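PDB 1Q35: iron binding protein FbpA from Mannheimia haemolytica, which binds ferric iron in the periplasm and probably hands it on for uptake into the cell, as a bacterial solute-binding protein. Local coordinates for residues Glu65-Ala69 with Asp70-Lys74. Residues are numbered along the deposited sequence; the frame is centred on the assembly and turned at random.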
loop_
_atom_site.group_PDB
_atom_site.type_symbol
_atom_site.label_atom_id
_atom_site.label_comp_id
_atom_site.label_asym_id
_atom_site.label_seq_id
_atom_site.Cartn_x
_atom_site.Cartn_y
_atom_site.Cartn_z
ATOM N N GLU A 65 5.946 -12.782 1.044
ATOM C CA GLU A 65 5.330 -14.070 0.724
ATOM C C GLU A 65 6.005 -14.670 -0.513
ATOM O O GLU A 65 6.361 -15.852 -0.533
ATOM C CB GLU A 65 3.827 -13.921 0.468
ATOM C CG GLU A 65 3.125 -15.238 0.154
ATOM C CD GLU A 65 1.698 -15.067 -0.334
ATOM O OE1 GLU A 65 1.074 -16.092 -0.696
ATOM O OE2 GLU A 65 1.194 -13.921 -0.362
ATOM N N ILE A 66 6.186 -13.842 -1.536
ATOM C CA ILE A 66 6.781 -14.271 -2.800
ATOM C C ILE A 66 8.249 -14.643 -2.610
ATOM O O ILE A 66 8.699 -15.705 -3.055
ATOM C CB ILE A 66 6.618 -13.153 -3.866
ATOM C CG1 ILE A 66 5.138 -12.972 -4.225
ATOM C CG2 ILE A 66 7.438 -13.463 -5.116
ATOM C CD1 ILE A 66 4.805 -11.630 -4.842
ATOM N N VAL A 67 8.987 -13.777 -1.932
ATOM C CA VAL A 67 10.417 -13.963 -1.735
ATOM C C VAL A 67 10.695 -15.173 -0.831
ATOM O O VAL A 67 11.576 -15.983 -1.140
ATOM C CB VAL A 67 11.050 -12.668 -1.184
ATOM C CG1 VAL A 67 12.492 -12.887 -0.743
ATOM C CG2 VAL A 67 10.981 -11.568 -2.248
ATOM N N ASN A 68 9.925 -15.314 0.247
ATOM C CA ASN A 68 10.063 -16.444 1.175
ATOM C C ASN A 68 9.737 -17.784 0.531
ATOM O O ASN A 68 10.265 -18.817 0.952
ATOM C CB ASN A 68 9.152 -16.283 2.399
ATOM C CG ASN A 68 9.604 -15.180 3.345
ATOM O OD1 ASN A 68 10.733 -14.703 3.283
ATOM N ND2 ASN A 68 8.696 -14.767 4.232
ATOM N N ALA A 69 8.865 -17.767 -0.473
ATOM C CA ALA A 69 8.484 -18.973 -1.212
ATOM C C ALA A 69 9.488 -19.323 -2.320
ATOM O O ALA A 69 9.237 -20.232 -3.115
ATOM C CB ALA A 69 7.090 -18.807 -1.797
ATOM N N ASP A 70 10.615 -18.612 -2.365
ATOM C CA ASP A 70 11.667 -18.843 -3.360
ATOM C C ASP A 70 11.163 -18.642 -4.790
ATOM O O ASP A 70 11.570 -19.356 -5.707
ATOM C CB ASP A 70 12.276 -20.245 -3.191
ATOM C CG ASP A 70 13.484 -20.468 -4.075
ATOM O OD1 ASP A 70 14.319 -19.543 -4.195
ATOM O OD2 ASP A 70 13.673 -21.536 -4.700
ATOM N N LEU A 71 10.290 -17.657 -4.980
ATOM C CA LEU A 71 9.709 -17.383 -6.290
ATOM C C LEU A 71 10.331 -16.164 -6.965
ATOM O O LEU A 71 9.919 -15.798 -8.059
ATOM C CB LEU A 71 8.197 -17.199 -6.165
ATOM C CG LEU A 71 7.451 -18.398 -5.581
ATOM C CD1 LEU A 71 5.999 -18.045 -5.340
ATOM C CD2 LEU A 71 7.563 -19.606 -6.500
ATOM N N ALA A 72 11.321 -15.551 -6.315
ATOM C CA ALA A 72 12.037 -14.399 -6.855
ATOM C C ALA A 72 13.466 -14.784 -7.207
ATOM O O ALA A 72 13.901 -15.906 -6.938
ATOM C CB ALA A 72 12.051 -13.280 -5.834
ATOM N N GLN A 73 14.193 -13.843 -7.797
ATOM C CA GLN A 73 15.636 -13.986 -7.991
ATOM C C GLN A 73 16.373 -12.694 -7.673
ATOM O O GLN A 73 15.792 -11.603 -7.692
ATOM C CB GLN A 73 15.965 -14.456 -9.411
ATOM C CG GLN A 73 15.526 -13.530 -10.532
ATOM C CD GLN A 73 16.041 -14.010 -11.878
ATOM O OE1 GLN A 73 17.255 -14.096 -12.085
ATOM N NE2 GLN A 73 15.135 -14.356 -12.778
ATOM N N LYS A 74 17.665 -12.828 -7.391
ATOM C CA LYS A 74 18.509 -11.709 -7.015
ATOM C C LYS A 74 18.891 -10.871 -8.226
ATOM O O LYS A 74 19.330 -11.405 -9.250
ATOM C CB LYS A 74 19.775 -12.211 -6.322
ATOM C CG LYS A 74 19.502 -12.935 -5.017
ATOM C CD LYS A 74 20.754 -13.580 -4.448
ATOM C CE LYS A 74 21.742 -12.551 -3.934
ATOM N NZ LYS A 74 22.597 -13.111 -2.846
HETATM O O HOH W 1 12.836 -15.745 -3.696
#
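Asp70 meets the last turn of helix 60-68 through its backbone, as the C-prime residue of the Schellman motif that ends this helix. Its positive phi (60°) reverses the chain, and Asp70 N donates to Val67 O at 3.1 Å, from above the carbonyl plane. The carboxylate OD2 forms a salt bridge with Lys238. At Leu71 the second bond of the motif follows: Leu71 N reaches back five residues to Ile66 O over 3.2 Å, a straighter approach to the carbonyl, with a C=O...N angle of 158°. Leu71 CB lies 4.0 Å from Ile66 CG2, the two side chains crossing at about a right angle. With CG anti to the carbonyl carbon, Leu71 CD1 comes to 3.8 Å from Ala69 CB, while Val40 and Lys44 of helix 40-46 also touch this leucine. Ala72 directs its methyl back at the helix, Ala72 CB lying 4.1 Å from Val67 CG2, and beyond it the Gln73 backbone bonds to Ile236 of strand 228-236. One water links the two segments: it accepts from Ala72 N and donates to Val67 O at 2.9 Å, giving that carbonyl oxygen a second donor in addition to Asp70 N.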